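PDB 5K8J: ribonuclease VapC from Caulobacter crescentus, which probably acts as the toxin of a toxin-antitoxin pair, a magnesium-dependent PIN-domain ribonuclease held in check by its VapB partner. Local coordinates for residues L5-A10 with R38-G43; I11-G16 with D60-V65; A76-R81 with Q101-R106; R90-D95 with F117-G122. One frame throughout, in Å; residues are numbered along the deposited sequence.

Interaction 1: residues L5-A10 with R38-G43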
# COMPACT_ATOMS: atom_id res chain seq x y z
N LEU B 5 10.35 0.99 -22.68
CA LEU B 5 10.57 0.23 -23.90
C LEU B 5 10.24 -1.23 -23.64
O LEU B 5 10.73 -1.82 -22.68
CB LEU B 5 12.03 0.32 -24.35
CG LEU B 5 12.55 1.73 -24.64
CD1 LEU B 5 13.99 1.67 -25.27
CD2 LEU B 5 11.63 2.48 -25.58
N ASP B 6 9.44 -1.83 -24.52
CA ASP B 6 9.23 -3.27 -24.41
C ASP B 6 10.55 -3.99 -24.67
O ASP B 6 11.47 -3.47 -25.31
CB ASP B 6 8.16 -3.74 -25.39
CG ASP B 6 7.54 -5.11 -25.01
OD1 ASP B 6 7.92 -5.71 -23.96
OD2 ASP B 6 6.66 -5.56 -25.80
N THR B 7 10.64 -5.22 -24.19
CA THR B 7 11.91 -5.95 -24.33
C THR B 7 12.37 -6.04 -25.78
O THR B 7 13.57 -5.92 -26.07
CB THR B 7 11.76 -7.34 -23.73
OG1 THR B 7 11.44 -7.20 -22.35
CG2 THR B 7 13.04 -8.14 -23.89
N ASN B 8 11.44 -6.33 -26.70
CA ASN B 8 11.80 -6.51 -28.11
C ASN B 8 12.47 -5.26 -28.63
O ASN B 8 13.45 -5.33 -29.38
CB ASN B 8 10.55 -6.82 -28.93
CG ASN B 8 9.34 -5.87 -28.56
OD1 ASN B 8 9.56 -4.74 -28.15
ND2 ASN B 8 8.11 -6.34 -28.70
N VAL B 9 11.95 -4.09 -28.26
CA VAL B 9 12.54 -2.83 -28.68
C VAL B 9 13.97 -2.71 -28.14
O VAL B 9 14.89 -2.31 -28.86
CB VAL B 9 11.67 -1.64 -28.21
CG1 VAL B 9 12.32 -0.30 -28.58
CG2 VAL B 9 10.27 -1.72 -28.82
N ALA B 10 14.16 -3.04 -26.85
CA ALA B 10 15.48 -2.98 -26.26
C ALA B 10 16.44 -3.97 -26.91
O ALA B 10 17.63 -3.68 -27.05
CB ALA B 10 15.40 -3.22 -24.76
N ARG B 38 15.82 -6.23 -18.49
CA ARG B 38 17.23 -6.47 -18.22
C ARG B 38 17.50 -7.97 -18.09
O ARG B 38 18.43 -8.49 -18.71
CB ARG B 38 17.71 -5.73 -16.96
CG ARG B 38 19.14 -6.05 -16.63
CD ARG B 38 19.79 -5.23 -15.52
NE ARG B 38 21.06 -5.90 -15.25
CZ ARG B 38 21.69 -5.96 -14.09
NH1 ARG B 38 21.25 -5.28 -13.04
NH2 ARG B 38 22.79 -6.69 -13.97
N VAL B 39 16.67 -8.69 -17.34
CA VAL B 39 16.88 -10.13 -17.18
C VAL B 39 16.88 -10.82 -18.54
O VAL B 39 17.72 -11.68 -18.83
CB VAL B 39 15.82 -10.74 -16.25
CG1 VAL B 39 15.79 -12.25 -16.35
CG2 VAL B 39 16.13 -10.30 -14.82
N GLU B 40 15.91 -10.47 -19.37
CA GLU B 40 15.84 -11.07 -20.69
C GLU B 40 17.06 -10.71 -21.52
O GLU B 40 17.62 -11.58 -22.21
CB GLU B 40 14.55 -10.65 -21.38
CG GLU B 40 13.28 -11.10 -20.68
CD GLU B 40 12.06 -10.76 -21.52
OE1 GLU B 40 11.83 -11.52 -22.50
OE2 GLU B 40 11.42 -9.69 -21.28
N LEU B 41 17.51 -9.45 -21.46
CA LEU B 41 18.68 -8.98 -22.22
C LEU B 41 19.96 -9.67 -21.76
O LEU B 41 20.83 -10.00 -22.58
CB LEU B 41 18.81 -7.46 -22.07
CG LEU B 41 17.76 -6.66 -22.82
CD1 LEU B 41 17.58 -5.26 -22.25
CD2 LEU B 41 18.13 -6.57 -24.31
N GLU B 42 20.10 -9.85 -20.44
CA GLU B 42 21.28 -10.50 -19.88
C GLU B 42 21.36 -11.94 -20.36
O GLU B 42 22.43 -12.42 -20.75
CB GLU B 42 21.22 -10.47 -18.35
CG GLU B 42 21.31 -9.10 -17.69
CD GLU B 42 22.68 -8.48 -17.66
OE1 GLU B 42 23.59 -8.97 -18.36
OE2 GLU B 42 22.86 -7.47 -16.92
N GLY B 43 20.23 -12.65 -20.33
CA GLY B 43 20.23 -14.03 -20.81
C GLY B 43 20.59 -14.12 -22.27
O GLY B 43 21.36 -14.99 -22.68
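The T7 hydroxyl sits above the plane of the E40 carboxylate: T7 OG1 donates to E40 OE2 over 2.7 Å, 44° out of that plane. The second flat group of the helix, the R38 guanidinium, takes the E42 carboxylate at its edge, NE and NH2 both reaching E42 OE2. Across the contact the T7 and E40 side chains cross at about a right angle. With T7 OG1 anti to the carbonyl carbon (chi1 -60°), the hydroxyl faces the glutamate, while T7 CG2 packs alongside the same group, 3.7 Å from E40 CD. The threonine hydroxyl also bonds S37 OG, and E40 OE1 forms a salt bridge with R74 of the VapB chain, which fixes the other oxygen of the carboxylate. One turn further along, A10 CB touches L41 CD1 at 3.9 Å, a small apolar contact between helices 7-15 and 35-45. D6, at the N-cap position of the first helix and a predicted magnesium ligand, keeps its OD1 5.9 Å from E40 OE2. This clustering of acidic side chains beside the first strand, with an antitoxin arginine reaching in, is consistent with the acidic metal site of a PIN domain, here covered by its antitoxin.

Interaction 2: residues I11-G16 with D60-V65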
# COMPACT_ATOMS: atom_id res chain seq x y z
N ILE B 11 15.95 -5.16 -27.25
CA ILE B 11 16.78 -6.12 -27.99
C ILE B 11 17.26 -5.54 -29.32
O ILE B 11 18.43 -5.69 -29.71
CB ILE B 11 16.03 -7.46 -28.19
CG1 ILE B 11 15.96 -8.24 -26.90
CG2 ILE B 11 16.72 -8.33 -29.29
CD1 ILE B 11 15.03 -9.42 -26.94
N HIS B 12 16.36 -4.89 -30.06
CA HIS B 12 16.74 -4.31 -31.34
C HIS B 12 17.76 -3.20 -31.16
O HIS B 12 18.66 -3.03 -32.00
CB HIS B 12 15.48 -3.83 -32.05
CG HIS B 12 14.71 -4.95 -32.70
ND1 HIS B 12 14.51 -5.01 -34.07
CD2 HIS B 12 14.18 -6.09 -32.20
CE1 HIS B 12 13.85 -6.12 -34.36
NE2 HIS B 12 13.64 -6.79 -33.25
N LEU B 13 17.68 -2.47 -30.05
CA LEU B 13 18.70 -1.49 -29.72
C LEU B 13 20.04 -2.18 -29.43
O LEU B 13 21.06 -1.87 -30.04
CB LEU B 13 18.19 -0.65 -28.54
CG LEU B 13 18.88 0.63 -28.10
CD1 LEU B 13 19.08 1.57 -29.28
CD2 LEU B 13 18.04 1.30 -27.03
N ARG B 14 20.03 -3.19 -28.56
CA ARG B 14 21.25 -3.92 -28.23
C ARG B 14 21.91 -4.52 -29.47
O ARG B 14 23.15 -4.53 -29.59
CB ARG B 14 20.96 -5.03 -27.22
CG ARG B 14 22.25 -5.77 -26.74
CD ARG B 14 22.00 -7.18 -26.14
NE ARG B 14 21.38 -8.06 -27.14
CZ ARG B 14 20.55 -9.07 -26.87
NH1 ARG B 14 20.24 -9.38 -25.62
NH2 ARG B 14 20.02 -9.77 -27.86
N ASP B 15 21.11 -5.08 -30.37
CA ASP B 15 21.67 -5.79 -31.51
C ASP B 15 21.82 -4.92 -32.75
O ASP B 15 22.27 -5.42 -33.78
CB ASP B 15 20.82 -7.03 -31.80
CG ASP B 15 21.00 -8.08 -30.74
OD1 ASP B 15 21.94 -7.94 -29.92
OD2 ASP B 15 20.19 -9.03 -30.70
N GLY B 16 21.55 -3.61 -32.65
CA GLY B 16 22.00 -2.68 -33.67
C GLY B 16 21.05 -2.46 -34.82
O GLY B 16 21.50 -2.17 -35.94
N ASP B 60 26.10 -3.39 -22.03
CA ASP B 60 26.72 -2.69 -20.92
C ASP B 60 26.60 -1.18 -21.09
O ASP B 60 26.27 -0.47 -20.13
CB ASP B 60 28.18 -3.11 -20.75
CG ASP B 60 28.32 -4.50 -20.12
OD1 ASP B 60 29.47 -5.02 -20.21
OD2 ASP B 60 27.34 -5.04 -19.60
N VAL B 61 26.79 -0.67 -22.31
CA VAL B 61 26.62 0.77 -22.53
C VAL B 61 25.16 1.17 -22.30
O VAL B 61 24.89 2.19 -21.66
CB VAL B 61 27.14 1.21 -23.92
CG1 VAL B 61 28.62 0.88 -24.07
CG2 VAL B 61 26.39 0.58 -25.03
N MSE B 62 24.21 0.37 -22.76
CA MSE B 62 22.79 0.66 -22.51
C MSE B 62 22.46 0.71 -21.04
O MSE B 62 21.71 1.58 -20.57
CB MSE B 62 21.89 -0.38 -23.17
CG MSE B 62 22.04 -0.42 -24.67
SE MSE B 62 21.02 -1.87 -25.41
CE MSE B 62 19.35 -1.19 -24.77
N LEU B 63 22.94 -0.28 -20.28
CA LEU B 63 22.61 -0.32 -18.87
C LEU B 63 23.31 0.77 -18.09
O LEU B 63 22.83 1.17 -17.03
CB LEU B 63 22.98 -1.68 -18.28
CG LEU B 63 22.18 -2.87 -18.81
CD1 LEU B 63 22.65 -4.16 -18.15
CD2 LEU B 63 20.71 -2.72 -18.56
N LYS B 64 24.42 1.28 -18.58
CA LYS B 64 25.06 2.40 -17.91
C LYS B 64 24.20 3.66 -18.03
O LYS B 64 23.98 4.37 -17.04
CB LYS B 64 26.46 2.64 -18.49
CG LYS B 64 27.21 3.78 -17.84
CD LYS B 64 28.62 3.91 -18.42
CE LYS B 64 29.17 5.33 -18.34
NZ LYS B 64 30.44 5.51 -19.12
N VAL B 65 23.65 3.90 -19.21
CA VAL B 65 22.95 5.16 -19.48
C VAL B 65 21.49 5.11 -19.06
O VAL B 65 20.96 6.08 -18.51
CB VAL B 65 23.05 5.51 -20.97
CG1 VAL B 65 22.27 6.77 -21.27
CG2 VAL B 65 24.52 5.69 -21.35
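Helices 7-15 and 49-65 of the PIN domain meet here through one long side chain, the selenomethionine M62, whose end lies against the last turns of the first helix around L13 and R14. Its selenium rests on the backbone of that helix as much as on a side chain: M62 SE is 3.5 Å from R14 CA and 3.6 Å from R14 CB. The terminal methyl turns off toward the neighbouring leucine, where M62 CE lies 3.6 Å from L13 CD2 and 3.8 Å from L13 CG. M62 runs extended from its own helix as far as the selenium and then bends at chi3 (61°), which carries CE to the leucine branch. L13, its CG anti to the backbone N (chi1 -168°), offers CD2 as its nearest atom.

R14 contributes only the root of its side chain, since its polar end leads away from helix 49-65. There NE and NH2 grip the D15 carboxylate side-on, one nitrogen to each oxygen, with R14 NE 2.8 Å from D15 OD1. NH2 also forms a salt bridge with E72 of the VapB chain, and D15 OD1 has a second cationic partner in R55. The helix closes in a Schellman motif at G16. The contact thus divides by chemistry: a buried, largely apolar meeting of a selenoether and aliphatic groups, without a hydrogen bond between the two segments, joins the two helices, whereas the charges beside it are engaged with one another and with the antitoxin.

Interaction 3: residues A76-R81 with Q101-R106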
# COMPACT_ATOMS: atom_id res chain seq x y z
N ALA B 76 3.42 -4.93 -8.69
CA ALA B 76 2.62 -6.14 -8.49
C ALA B 76 1.17 -5.81 -8.19
O ALA B 76 0.27 -6.56 -8.61
CB ALA B 76 3.23 -7.02 -7.40
N ASP B 77 0.90 -4.71 -7.48
CA ASP B 77 -0.48 -4.26 -7.31
C ASP B 77 -1.12 -3.94 -8.66
O ASP B 77 -2.30 -4.26 -8.88
CB ASP B 77 -0.53 -3.02 -6.42
CG ASP B 77 -0.13 -3.28 -4.97
OD1 ASP B 77 -0.10 -4.45 -4.52
OD2 ASP B 77 0.14 -2.29 -4.27
N GLU B 78 -0.38 -3.29 -9.57
CA GLU B 78 -0.95 -3.04 -10.89
C GLU B 78 -1.21 -4.36 -11.62
O GLU B 78 -2.24 -4.52 -12.29
CB GLU B 78 -0.03 -2.14 -11.73
CG GLU B 78 0.02 -0.71 -11.30
CD GLU B 78 -1.19 0.10 -11.73
OE1 GLU B 78 -1.30 1.25 -11.28
OE2 GLU B 78 -2.00 -0.38 -12.55
N TYR B 79 -0.29 -5.32 -11.51
CA TYR B 79 -0.49 -6.62 -12.14
C TYR B 79 -1.76 -7.27 -11.63
O TYR B 79 -2.54 -7.82 -12.40
CB TYR B 79 0.73 -7.54 -11.90
CG TYR B 79 0.59 -8.88 -12.58
CD1 TYR B 79 1.07 -9.09 -13.87
CD2 TYR B 79 -0.05 -9.95 -11.95
CE1 TYR B 79 0.91 -10.29 -14.52
CE2 TYR B 79 -0.21 -11.17 -12.59
CZ TYR B 79 0.28 -11.33 -13.89
OH TYR B 79 0.14 -12.50 -14.57
N ARG B 80 -2.00 -7.19 -10.32
CA ARG B 80 -3.24 -7.74 -9.77
C ARG B 80 -4.44 -7.08 -10.41
O ARG B 80 -5.40 -7.76 -10.81
CB ARG B 80 -3.25 -7.59 -8.25
CG ARG B 80 -4.59 -7.95 -7.58
CD ARG B 80 -4.53 -7.71 -6.05
NE ARG B 80 -4.42 -6.28 -5.76
CZ ARG B 80 -3.90 -5.76 -4.65
NH1 ARG B 80 -3.41 -6.54 -3.69
NH2 ARG B 80 -3.87 -4.44 -4.52
N ARG B 81 -4.44 -5.75 -10.52
CA ARG B 81 -5.57 -5.09 -11.17
C ARG B 81 -5.73 -5.52 -12.62
O ARG B 81 -6.85 -5.63 -13.13
CB ARG B 81 -5.42 -3.58 -11.06
CG ARG B 81 -5.68 -3.09 -9.61
CD ARG B 81 -5.84 -1.57 -9.53
NE ARG B 81 -4.55 -0.92 -9.70
CZ ARG B 81 -3.71 -0.68 -8.69
NH1 ARG B 81 -4.03 -1.03 -7.45
NH2 ARG B 81 -2.55 -0.11 -8.92
N GLN B 101 4.54 -1.94 -14.69
CA GLN B 101 5.51 -0.95 -14.26
C GLN B 101 5.27 0.38 -14.95
O GLN B 101 5.41 1.44 -14.34
CB GLN B 101 6.90 -1.44 -14.58
CG GLN B 101 7.27 -2.67 -13.79
CD GLN B 101 8.63 -3.18 -14.18
OE1 GLN B 101 8.76 -3.86 -15.18
NE2 GLN B 101 9.66 -2.85 -13.40
N ALA B 102 4.95 0.33 -16.24
CA ALA B 102 4.60 1.55 -16.96
C ALA B 102 3.40 2.23 -16.33
O ALA B 102 3.38 3.45 -16.15
CB ALA B 102 4.33 1.19 -18.42
N LEU B 103 2.36 1.46 -16.00
CA LEU B 103 1.20 2.03 -15.32
C LEU B 103 1.57 2.68 -14.01
O LEU B 103 1.14 3.79 -13.71
CB LEU B 103 0.15 0.95 -15.09
CG LEU B 103 -0.58 0.49 -16.36
CD1 LEU B 103 -1.18 -0.90 -16.20
CD2 LEU B 103 -1.66 1.45 -16.69
N ALA B 104 2.34 1.98 -13.18
CA ALA B 104 2.71 2.53 -11.88
C ALA B 104 3.49 3.83 -12.00
O ALA B 104 3.39 4.71 -11.14
CB ALA B 104 3.53 1.51 -11.12
N HIS B 105 4.30 3.96 -13.05
CA HIS B 105 5.10 5.15 -13.27
C HIS B 105 4.52 6.09 -14.30
O HIS B 105 5.21 7.03 -14.73
CB HIS B 105 6.53 4.74 -13.62
CG HIS B 105 7.26 4.22 -12.42
ND1 HIS B 105 8.00 5.03 -11.59
CD2 HIS B 105 7.26 2.99 -11.85
CE1 HIS B 105 8.45 4.31 -10.57
NE2 HIS B 105 7.99 3.08 -10.69
N ARG B 106 3.24 5.92 -14.66
CA ARG B 106 2.53 6.87 -15.51
C ARG B 106 3.31 7.12 -16.80
O ARG B 106 3.45 8.26 -17.26
CB ARG B 106 2.25 8.18 -14.77
CG ARG B 106 1.45 8.02 -13.48
CD ARG B 106 0.15 7.27 -13.69
NE ARG B 106 -0.80 7.43 -12.57
CZ ARG B 106 -0.92 6.59 -11.54
NH1 ARG B 106 -0.15 5.52 -11.42
NH2 ARG B 106 -1.84 6.84 -10.60
O HOH W 1 -0.24 2.91 -9.49
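E78 lays its bent side chain against L103, its carboxylate passing beside the leucine CB and CD1. E78 OE2 comes to 3.6 Å from L103 CB, and the two side chains lie oblique to each other. Closer to its own helix, E78 CG lies 4.0 Å from A104 N and slightly farther from the A104 methyl. The fold in the glutamate is at chi2 (-77°), which swings the acid over L103 CB.

E78 OE1 gathers several partners. It forms a salt bridge with K64 of the third subunit and another with R81 one turn on, where R81 NH2 stands 3.0 Å away from E78 OE1 and nearly square above the carboxylate plane (80° out of it). R106 NH1, at 4.4 Å from E78 OE1, is joined to it through water 1: the water donates to E78 OE1 over 2.7 Å and accepts from R106 NH1 over 3.2 Å, lying at the edge of the guanidinium. That same NH1 folds back onto L103 O, which receives R106 N from the opposite face. R106, with positive phi, is the C-prime residue of the Schellman motif ending the helix. The whole is a helix-helix contact of the PIN domain, joining helix 73-86 to the capped C-terminal end of helix 93-104.

Interaction 4: residues R90-D95 with F117-G122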
# COMPACT_ATOMS: atom_id res chain seq x y z
N ARG B 90 -1.26 -17.11 -18.94
CA ARG B 90 0.10 -17.56 -18.63
C ARG B 90 1.09 -17.02 -19.67
O ARG B 90 2.21 -16.59 -19.32
CB ARG B 90 0.15 -19.09 -18.59
CG ARG B 90 1.50 -19.63 -18.04
CD ARG B 90 1.64 -21.17 -18.25
NE ARG B 90 1.44 -21.49 -19.66
CZ ARG B 90 2.29 -21.17 -20.63
NH1 ARG B 90 2.00 -21.47 -21.88
NH2 ARG B 90 3.44 -20.56 -20.35
N ARG B 91 0.68 -17.01 -20.94
CA ARG B 91 1.56 -16.61 -22.06
C ARG B 91 1.99 -15.16 -21.95
O ARG B 91 3.10 -14.81 -22.36
CB ARG B 91 0.85 -16.83 -23.39
CG ARG B 91 1.64 -16.36 -24.59
CD ARG B 91 0.88 -16.66 -25.89
NE ARG B 91 -0.31 -15.82 -26.03
CZ ARG B 91 -0.30 -14.56 -26.44
NH1 ARG B 91 0.85 -13.97 -26.75
NH2 ARG B 91 -1.43 -13.88 -26.52
N LYS B 92 1.17 -14.30 -21.34
CA LYS B 92 1.44 -12.86 -21.33
C LYS B 92 1.88 -12.34 -19.96
O LYS B 92 1.85 -11.13 -19.73
CB LYS B 92 0.21 -12.11 -21.83
CG LYS B 92 -0.20 -12.49 -23.26
CD LYS B 92 -1.07 -11.41 -23.90
CE LYS B 92 -2.46 -11.43 -23.34
NZ LYS B 92 -3.31 -10.41 -24.06
N VAL B 93 2.35 -13.20 -19.06
CA VAL B 93 2.76 -12.71 -17.75
C VAL B 93 3.84 -11.64 -17.87
O VAL B 93 3.75 -10.57 -17.25
CB VAL B 93 3.21 -13.87 -16.83
CG1 VAL B 93 3.81 -13.33 -15.55
CG2 VAL B 93 2.05 -14.80 -16.53
N VAL B 94 4.92 -11.91 -18.61
CA VAL B 94 6.02 -10.94 -18.69
C VAL B 94 5.53 -9.62 -19.27
O VAL B 94 5.82 -8.54 -18.74
CB VAL B 94 7.18 -11.49 -19.54
CG1 VAL B 94 8.18 -10.37 -19.82
CG2 VAL B 94 7.87 -12.62 -18.79
N ASP B 95 4.79 -9.69 -20.38
CA ASP B 95 4.13 -8.54 -20.99
C ASP B 95 3.42 -7.69 -19.95
O ASP B 95 3.56 -6.46 -19.87
CB ASP B 95 3.06 -8.99 -22.01
CG ASP B 95 3.60 -9.47 -23.35
OD1 ASP B 95 4.76 -9.19 -23.70
OD2 ASP B 95 2.77 -10.08 -24.09
N PHE B 117 -1.49 -6.16 -25.75
CA PHE B 117 -1.66 -5.24 -24.63
C PHE B 117 -3.01 -4.53 -24.69
O PHE B 117 -3.29 -3.68 -23.82
CB PHE B 117 -0.52 -4.21 -24.61
CG PHE B 117 0.83 -4.83 -24.43
CD1 PHE B 117 1.52 -5.34 -25.51
CD2 PHE B 117 1.40 -4.92 -23.18
CE1 PHE B 117 2.76 -5.96 -25.33
CE2 PHE B 117 2.63 -5.51 -23.00
CZ PHE B 117 3.32 -6.02 -24.08
N ARG B 118 -3.87 -4.90 -25.63
CA ARG B 118 -5.15 -4.25 -25.84
C ARG B 118 -6.11 -4.49 -24.69
O ARG B 118 -7.08 -3.73 -24.54
CB ARG B 118 -5.75 -4.77 -27.15
CG ARG B 118 -7.05 -4.11 -27.59
CD ARG B 118 -7.69 -4.87 -28.76
NE ARG B 118 -9.03 -4.36 -29.07
CZ ARG B 118 -9.43 -3.93 -30.27
NH1 ARG B 118 -8.60 -3.94 -31.31
NH2 ARG B 118 -10.67 -3.49 -30.44
N ASP B 119 -5.87 -5.51 -23.88
CA ASP B 119 -6.76 -5.87 -22.79
C ASP B 119 -6.34 -5.27 -21.46
O ASP B 119 -6.86 -5.69 -20.42
CB ASP B 119 -6.87 -7.40 -22.67
CG ASP B 119 -5.53 -8.08 -22.43
OD1 ASP B 119 -4.52 -7.35 -22.29
OD2 ASP B 119 -5.48 -9.34 -22.39
N ILE B 120 -5.42 -4.31 -21.45
CA ILE B 120 -4.93 -3.70 -20.22
C ILE B 120 -5.55 -2.32 -20.05
O ILE B 120 -5.15 -1.37 -20.74
CB ILE B 120 -3.40 -3.62 -20.22
CG1 ILE B 120 -2.81 -5.04 -20.32
CG2 ILE B 120 -2.89 -2.91 -18.98
CD1 ILE B 120 -1.34 -5.05 -20.47
N PRO B 121 -6.53 -2.16 -19.17
CA PRO B 121 -7.16 -0.84 -19.03
C PRO B 121 -6.18 0.19 -18.51
O PRO B 121 -5.41 -0.08 -17.59
CB PRO B 121 -8.28 -1.08 -18.01
CG PRO B 121 -8.54 -2.56 -18.04
CD PRO B 121 -7.19 -3.18 -18.33
N GLY B 122 -6.25 1.39 -19.08
CA GLY B 122 -5.50 2.51 -18.57
C GLY B 122 -4.11 2.66 -19.15
O GLY B 122 -3.45 3.65 -18.85
O HOH W 2 -2.20 -8.46 -21.83
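The 117-122 loop, which begins with a type I turn from F117 to I120, runs past the start of helix 93-104, bringing the CA atoms of D95 and F117 to 7.6 Å. The phenyl ring turns its CE2-CZ side to the aspartate. D95 O lies at the ring edge, near its plane, 3.4 Å from F117 CE2, while D95 OD1 approaches F117 CZ at 3.5 Å. The two side chains cross at about a right angle, and the carboxylate and ring planes are 47° apart. The other end of the contact is ionic: K92 and D119 extend from opposite directions, and K92 NZ donates to D119 OD2 over 2.9 Å, reaching it 43° out of the carboxylate plane. The lysine bends at chi3 (-75°) to bring its ammonium there. Water 2 completes a ring, donating to D119 OD1 over 2.6 Å and accepting a weak bond from K92 NZ. R96 forms a further salt bridge to D119 OD2, and D116 O takes another bond from K92 NZ, so both charged groups have several partners. F117 also packs on D6, which like D95 is a predicted magnesium ligand. The chemistry is therefore two-sided: the aromatic ring packs against the acid, with the D95 carbonyl at its edge, and a salt bridge from the N-cap residue K92 ties the loop to the helix start.

Interactions 1 and 4 flank the predicted magnesium site, bringing D6 and D95 to it respectively. Their centres are about 17 Å apart, yet they touch where D6 OD2 lies 3.8 Å from F117 CZ and E40 OE2 lies 3.6 Å from V94 CG1. Interaction 2 continues from interaction 1 along helix 7-15, with centres about 9 Å apart and L41 CD2 packed 3.8 Å from I11 CG1. Interactions 3 and 4 share helix 93-104, and L103 CD1 meets I120 CG2 at 3.8 Å. Interactions 2 and 3 lie on opposite sides of the chain's centre, their own centres about 25 Å apart; the side chain of L13 lies about 11 Å from that of D6, and that of L103 about 11 Å from that of D95.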